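Local coordinates for protein glycosyl hydrolase (Bacteroides ovatus, PDB 3QC2) that is a glycosyl hydrolase family protein, rich in beta-strands, that probably folds as a five-bladed beta-propeller, at residues W48-T53 with A71-G76; D44-E49 with T83-Y88. All coordinates share one frame; numbering follows the deposited sequence.

Overall arrangement
Both interactions start from the same piece of chain, the connection between strands 44-46 and 52-61, and share Trp48 and Glu49; their centres lie about 7 Å apart. Interaction 2 joins the earlier end of that connection to strand 84-91, while interaction 1 joins its later end to the close of strand 64-72, at the open end of the hairpin 52-61/64-72. Strands 64-72 and 84-91 are neighbours in one four-stranded antiparallel sheet, where Ala71 N lies 2.8 Å from Arg85 O, a probable hydrogen bond. One water belongs to both contacts. Together they lie where the chain enters this sheet, each contact centre about 19 Å from the centre of the chain.

Interaction 1 (W48-T53 with A71-G76); sequences WESNDT and AEDKSG
Asn51 and Asp52 both turn their backbone N-H groups to Glu72 O, the first at 3.1 Å from Asn51 N and the second at 3.4 Å from Asp52 N, a weak bond. Two residues facing one make a classic beta bulge. The return bond, from Glu72 N to Asp52 O, is 3.0 Å long with an N-H...O angle of 156°. Asp52 O also receives a CA-H...O contact from Ala71, whose pairing with Thr53 is non-hydrogen-bonded.

Apolar packing gathers around the methyl of Ala71. Although its CB points away, Trp48 has CG between the backbone N and the carbonyl carbon (chi1 69°), which brings CZ3 back to 3.6 Å from Ala71 CB, the methyl approaching the ring obliquely. Glu49 CB touches the same methyl at 3.7 Å. Glu49 CG lies over the centre of one ring face, while Trp48 NE1 is hydrogen-bonded to Lys101 O.

The charged ends meet on the sheet face that carries Asp52 and Glu72. Asp52 OD2 and Glu72 OE1 stand 3.1 Å apart, two acceptors with no bond between them, their carboxylate planes turned 59° from each other. Glu72 OE2 forms a salt bridge with Arg70, and Arg82 makes long, weak ion pairs with both acids. The two carboxylates would repel each other, an effect that Arg70, through Glu72, and more weakly Arg82 may partly offset.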
loop_
_atom_site.group_PDB
_atom_site.type_symbol
_atom_site.label_atom_id
_atom_site.label_comp_id
_atom_site.label_asym_id
_atom_site.label_seq_id
_atom_site.Cartn_x
_atom_site.Cartn_y
_atom_site.Cartn_z
ATOM N N TRP A 48 8.128 2.575 20.214
ATOM C CA TRP A 48 7.389 1.975 19.096
ATOM C C TRP A 48 7.697 2.471 17.636
ATOM O O TRP A 48 7.318 1.797 16.670
ATOM C CB TRP A 48 5.884 2.128 19.367
ATOM C CG TRP A 48 5.403 3.556 19.288
ATOM C CD1 TRP A 48 5.524 4.520 20.243
ATOM C CD2 TRP A 48 4.718 4.161 18.192
ATOM N NE1 TRP A 48 4.969 5.691 19.804
ATOM C CE2 TRP A 48 4.461 5.497 18.547
ATOM C CE3 TRP A 48 4.296 3.703 16.944
ATOM C CZ2 TRP A 48 3.792 6.389 17.692
ATOM C CZ3 TRP A 48 3.632 4.589 16.093
ATOM C CH2 TRP A 48 3.389 5.914 16.475
ATOM N N GLU A 49 8.343 3.622 17.487
ATOM C CA GLU A 49 8.645 4.167 16.154
ATOM C C GLU A 49 10.091 4.680 16.052
ATOM O O GLU A 49 10.377 5.625 15.308
ATOM C CB GLU A 49 7.643 5.295 15.812
ATOM C CG GLU A 49 7.600 6.455 16.847
ATOM C CD GLU A 49 6.633 7.617 16.454
ATOM O OE1 GLU A 49 6.076 7.594 15.352
ATOM O OE2 GLU A 49 6.460 8.558 17.268
ATOM N N SER A 50 10.996 4.023 16.773
ATOM C CA SER A 50 12.402 4.438 16.847
ATOM C C SER A 50 13.301 3.923 15.735
ATOM O O SER A 50 14.349 4.506 15.479
ATOM C CB SER A 50 12.988 4.011 18.201
ATOM O OG SER A 50 12.852 2.614 18.397
ATOM N N ASN A 51 12.899 2.846 15.067
ATOM C CA ASN A 51 13.735 2.246 14.032
ATOM C C ASN A 51 13.286 2.577 12.611
ATOM O O ASN A 51 14.099 2.953 11.780
ATOM C CB ASN A 51 13.763 0.719 14.215
ATOM C CG ASN A 51 14.919 0.049 13.454
ATOM O OD1 ASN A 51 16.095 0.323 13.719
ATOM N ND2 ASN A 51 14.580 -0.854 12.529
ATOM N N ASP A 52 11.989 2.435 12.340
ATOM C CA ASP A 52 11.452 2.619 10.987
ATOM C C ASP A 52 10.025 3.175 10.973
ATOM O O ASP A 52 9.205 2.775 11.769
ATOM C CB ASP A 52 11.415 1.248 10.271
ATOM C CG ASP A 52 12.783 0.522 10.279
ATOM O OD1 ASP A 52 13.802 1.111 9.831
ATOM O OD2 ASP A 52 12.821 -0.649 10.717
ATOM N N THR A 53 9.756 4.104 10.050
ATOM C CA THR A 53 8.397 4.649 9.825
ATOM C C THR A 53 8.208 4.652 8.309
ATOM O O THR A 53 8.781 5.461 7.633
ATOM C CB THR A 53 8.206 6.066 10.420
ATOM O OG1 THR A 53 9.198 6.944 9.902
ATOM C CG2 THR A 53 8.306 6.033 11.931
ATOM N N ALA A 71 5.067 1.580 11.763
ATOM C CA ALA A 71 6.175 1.942 12.640
ATOM C C ALA A 71 6.713 0.715 13.356
ATOM O O ALA A 71 5.940 -0.153 13.786
ATOM C CB ALA A 71 5.723 2.961 13.640
ATOM N N GLU A 72 8.041 0.647 13.499
ATOM C CA GLU A 72 8.698 -0.480 14.175
ATOM C C GLU A 72 9.726 -0.051 15.197
ATOM O O GLU A 72 10.450 0.938 15.004
ATOM C CB GLU A 72 9.412 -1.383 13.157
ATOM C CG GLU A 72 8.508 -2.211 12.273
ATOM C CD GLU A 72 9.288 -3.013 11.234
ATOM O OE1 GLU A 72 10.455 -2.661 10.952
ATOM O OE2 GLU A 72 8.731 -3.978 10.688
ATOM N N ASP A 73 9.778 -0.828 16.283
ATOM C CA ASP A 73 10.759 -0.629 17.368
ATOM C C ASP A 73 12.027 -1.417 17.011
ATOM O O ASP A 73 12.064 -2.138 16.009
ATOM C CB ASP A 73 10.191 -1.124 18.725
ATOM C CG ASP A 73 11.215 -0.985 19.907
ATOM O OD1 ASP A 73 12.086 -0.080 19.859
ATOM O OD2 ASP A 73 11.136 -1.788 20.864
ATOM N N LYS A 74 13.079 -1.261 17.823
ATOM C CA LYS A 74 14.332 -2.009 17.619
ATOM C C LYS A 74 14.257 -3.391 18.365
ATOM O O LYS A 74 15.306 -4.011 18.670
ATOM C CB LYS A 74 15.529 -1.198 18.121
ATOM C CG LYS A 74 15.738 0.140 17.404
ATOM C CD LYS A 74 16.844 0.946 18.108
ATOM C CE LYS A 74 17.025 2.355 17.519
ATOM N NZ LYS A 74 17.618 2.336 16.152
ATOM N N SER A 75 13.012 -3.867 18.638
ATOM C CA SER A 75 12.759 -5.168 19.336
ATOM C C SER A 75 13.369 -6.416 18.620
ATOM O O SER A 75 13.425 -7.511 19.213
ATOM C CB SER A 75 11.235 -5.384 19.535
ATOM O OG SER A 75 10.532 -5.437 18.278
ATOM N N GLY A 76 13.802 -6.246 17.358
ATOM C CA GLY A 76 14.406 -7.341 16.578
ATOM C C GLY A 76 15.604 -6.914 15.735
ATOM O O GLY A 76 15.988 -5.721 15.710
HETATM O O HOH W 1 5.803 -0.285 16.866
#

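Interaction 2 (D44-E49 with T83-Y88); sequences DSIAWE and TSRLGY
The O atom of one water is gripped between Trp48 O, 2.6 Å away, and Arg85 NH1, which donates to it over 3.0 Å. It lies at the edge of the guanidinium, in its plane, and also reaches Ala71 O of the adjacent strand. No direct hydrogen bond joins the two segments, and this water supplies the polar link.

The flat guanidinium is sandwiched between aliphatic groups. Over one face comes the methyl tip of Ile46, CD1 lying 3.2 Å from both NH1 and NH2 of Arg85, a tight fit in which the two side chains cross at about a right angle. On the opposite face Thr83 CG2 sits 3.4 Å above the plane, offset toward the rim. Arg85 is extended from CG to NE and then turns at chi4 (82°), which presents the group broadside to the Ile46 methyl.

Trp48 approaches strand 84-91 edge-on: its CH2 atom meets Gly87 CA at 3.6 Å, near the plane of the indole, where the glycine offers bare backbone. At another point of the ring edge lies Ile46 O, which also accepts a weak bond from Trp48 N across an inverse gamma turn centred on Ala47.

Phe37 and Cys39 touch Arg85 as well, Cys39 also meeting Ile46. The arrangement is that of a small antiparallel hairpin, strands 37-39 and 44-46, packed beside a four-stranded antiparallel sheet, consistent with one blade of a beta-propeller.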
loop_
_atom_site.group_PDB
_atom_site.type_symbol
_atom_site.label_atom_id
_atom_site.label_comp_id
_atom_site.label_asym_id
_atom_site.label_seq_id
_atom_site.Cartn_x
_atom_site.Cartn_y
_atom_site.Cartn_z
ATOM N N ASP A 44 4.996 -3.349 29.049
ATOM C CA ASP A 44 6.060 -2.363 29.321
ATOM C C ASP A 44 6.083 -1.269 28.254
ATOM O O ASP A 44 5.566 -1.459 27.167
ATOM C CB ASP A 44 7.434 -3.071 29.367
ATOM C CG ASP A 44 8.536 -2.200 29.999
ATOM O OD1 ASP A 44 8.246 -1.463 30.980
ATOM O OD2 ASP A 44 9.693 -2.278 29.523
ATOM N N SER A 45 6.681 -0.124 28.577
ATOM C CA SER A 45 6.786 0.978 27.616
ATOM C C SER A 45 7.859 0.672 26.586
ATOM O O SER A 45 8.897 0.125 26.919
ATOM C CB SER A 45 7.095 2.309 28.326
ATOM O OG SER A 45 6.013 2.711 29.147
ATOM N N ILE A 46 7.589 1.016 25.325
ATOM C CA ILE A 46 8.546 0.797 24.238
ATOM C C ILE A 46 8.583 1.965 23.242
ATOM O O ILE A 46 7.564 2.643 23.012
ATOM C CB ILE A 46 8.238 -0.512 23.435
ATOM C CG1 ILE A 46 6.838 -0.454 22.802
ATOM C CG2 ILE A 46 8.384 -1.756 24.334
ATOM C CD1 ILE A 46 6.541 -1.626 21.954
ATOM N N ALA A 47 9.765 2.176 22.647
ATOM C CA ALA A 47 9.964 3.197 21.626
ATOM C C ALA A 47 9.449 2.621 20.309
ATOM O O ALA A 47 10.222 2.256 19.414
ATOM C CB ALA A 47 11.433 3.571 21.521
ATOM N N TRP A 48 8.128 2.575 20.214
ATOM C CA TRP A 48 7.389 1.975 19.096
ATOM C C TRP A 48 7.697 2.471 17.636
ATOM O O TRP A 48 7.318 1.797 16.670
ATOM C CB TRP A 48 5.884 2.128 19.367
ATOM C CG TRP A 48 5.403 3.556 19.288
ATOM C CD1 TRP A 48 5.524 4.520 20.243
ATOM C CD2 TRP A 48 4.718 4.161 18.192
ATOM N NE1 TRP A 48 4.969 5.691 19.804
ATOM C CE2 TRP A 48 4.461 5.497 18.547
ATOM C CE3 TRP A 48 4.296 3.703 16.944
ATOM C CZ2 TRP A 48 3.792 6.389 17.692
ATOM C CZ3 TRP A 48 3.632 4.589 16.093
ATOM C CH2 TRP A 48 3.389 5.914 16.475
ATOM N N GLU A 49 8.343 3.622 17.487
ATOM C CA GLU A 49 8.645 4.167 16.154
ATOM C C GLU A 49 10.091 4.680 16.052
ATOM O O GLU A 49 10.377 5.625 15.308
ATOM C CB GLU A 49 7.643 5.295 15.812
ATOM C CG GLU A 49 7.600 6.455 16.847
ATOM C CD GLU A 49 6.633 7.617 16.454
ATOM O OE1 GLU A 49 6.076 7.594 15.352
ATOM O OE2 GLU A 49 6.460 8.558 17.268
ATOM N N THR A 83 8.192 -5.472 15.822
ATOM C CA THR A 83 6.725 -5.453 15.942
ATOM C C THR A 83 6.181 -4.199 15.282
ATOM O O THR A 83 6.546 -3.080 15.658
ATOM C CB THR A 83 6.250 -5.529 17.402
ATOM O OG1 THR A 83 6.731 -6.733 18.002
ATOM C CG2 THR A 83 4.721 -5.529 17.467
ATOM N N SER A 84 5.302 -4.395 14.298
ATOM C CA SER A 84 4.708 -3.286 13.540
ATOM C C SER A 84 3.415 -2.781 14.141
ATOM O O SER A 84 2.516 -3.554 14.425
ATOM C CB SER A 84 4.463 -3.694 12.086
ATOM O OG SER A 84 5.683 -3.870 11.409
ATOM N N ARG A 85 3.349 -1.467 14.334
ATOM C CA ARG A 85 2.157 -0.780 14.837
ATOM C C ARG A 85 1.919 0.424 13.912
ATOM O O ARG A 85 2.862 0.922 13.277
ATOM C CB ARG A 85 2.349 -0.339 16.284
ATOM C CG ARG A 85 2.600 -1.501 17.270
ATOM C CD ARG A 85 2.862 -1.004 18.697
ATOM N NE ARG A 85 3.165 -2.114 19.618
ATOM C CZ ARG A 85 4.369 -2.693 19.757
ATOM N NH1 ARG A 85 5.419 -2.290 19.033
ATOM N NH2 ARG A 85 4.525 -3.687 20.620
ATOM N N LEU A 86 0.676 0.887 13.819
ATOM C CA LEU A 86 0.363 1.991 12.916
ATOM C C LEU A 86 0.285 3.330 13.623
ATOM O O LEU A 86 -0.505 3.513 14.563
ATOM C CB LEU A 86 -0.932 1.734 12.157
ATOM C CG LEU A 86 -1.029 0.417 11.380
ATOM C CD1 LEU A 86 -2.315 0.400 10.590
ATOM C CD2 LEU A 86 0.146 0.208 10.461
ATOM N N GLY A 87 1.121 4.260 13.166
ATOM C CA GLY A 87 1.140 5.623 13.674
ATOM C C GLY A 87 0.109 6.426 12.918
ATOM O O GLY A 87 -0.299 6.037 11.824
ATOM N N TYR A 88 -0.312 7.543 13.504
ATOM C CA TYR A 88 -1.344 8.421 12.923
ATOM C C TYR A 88 -0.765 9.827 12.735
ATOM O O TYR A 88 -0.129 10.349 13.623
ATOM C CB TYR A 88 -2.554 8.463 13.872
ATOM C CG TYR A 88 -3.715 9.408 13.478
ATOM C CD1 TYR A 88 -3.634 10.784 13.702
ATOM C CD2 TYR A 88 -4.901 8.902 12.930
ATOM C CE1 TYR A 88 -4.691 11.639 13.362
ATOM C CE2 TYR A 88 -5.954 9.738 12.587
ATOM C CZ TYR A 88 -5.849 11.107 12.805
ATOM O OH TYR A 88 -6.899 11.938 12.474
HETATM O O HOH W 1 5.803 -0.285 16.866
#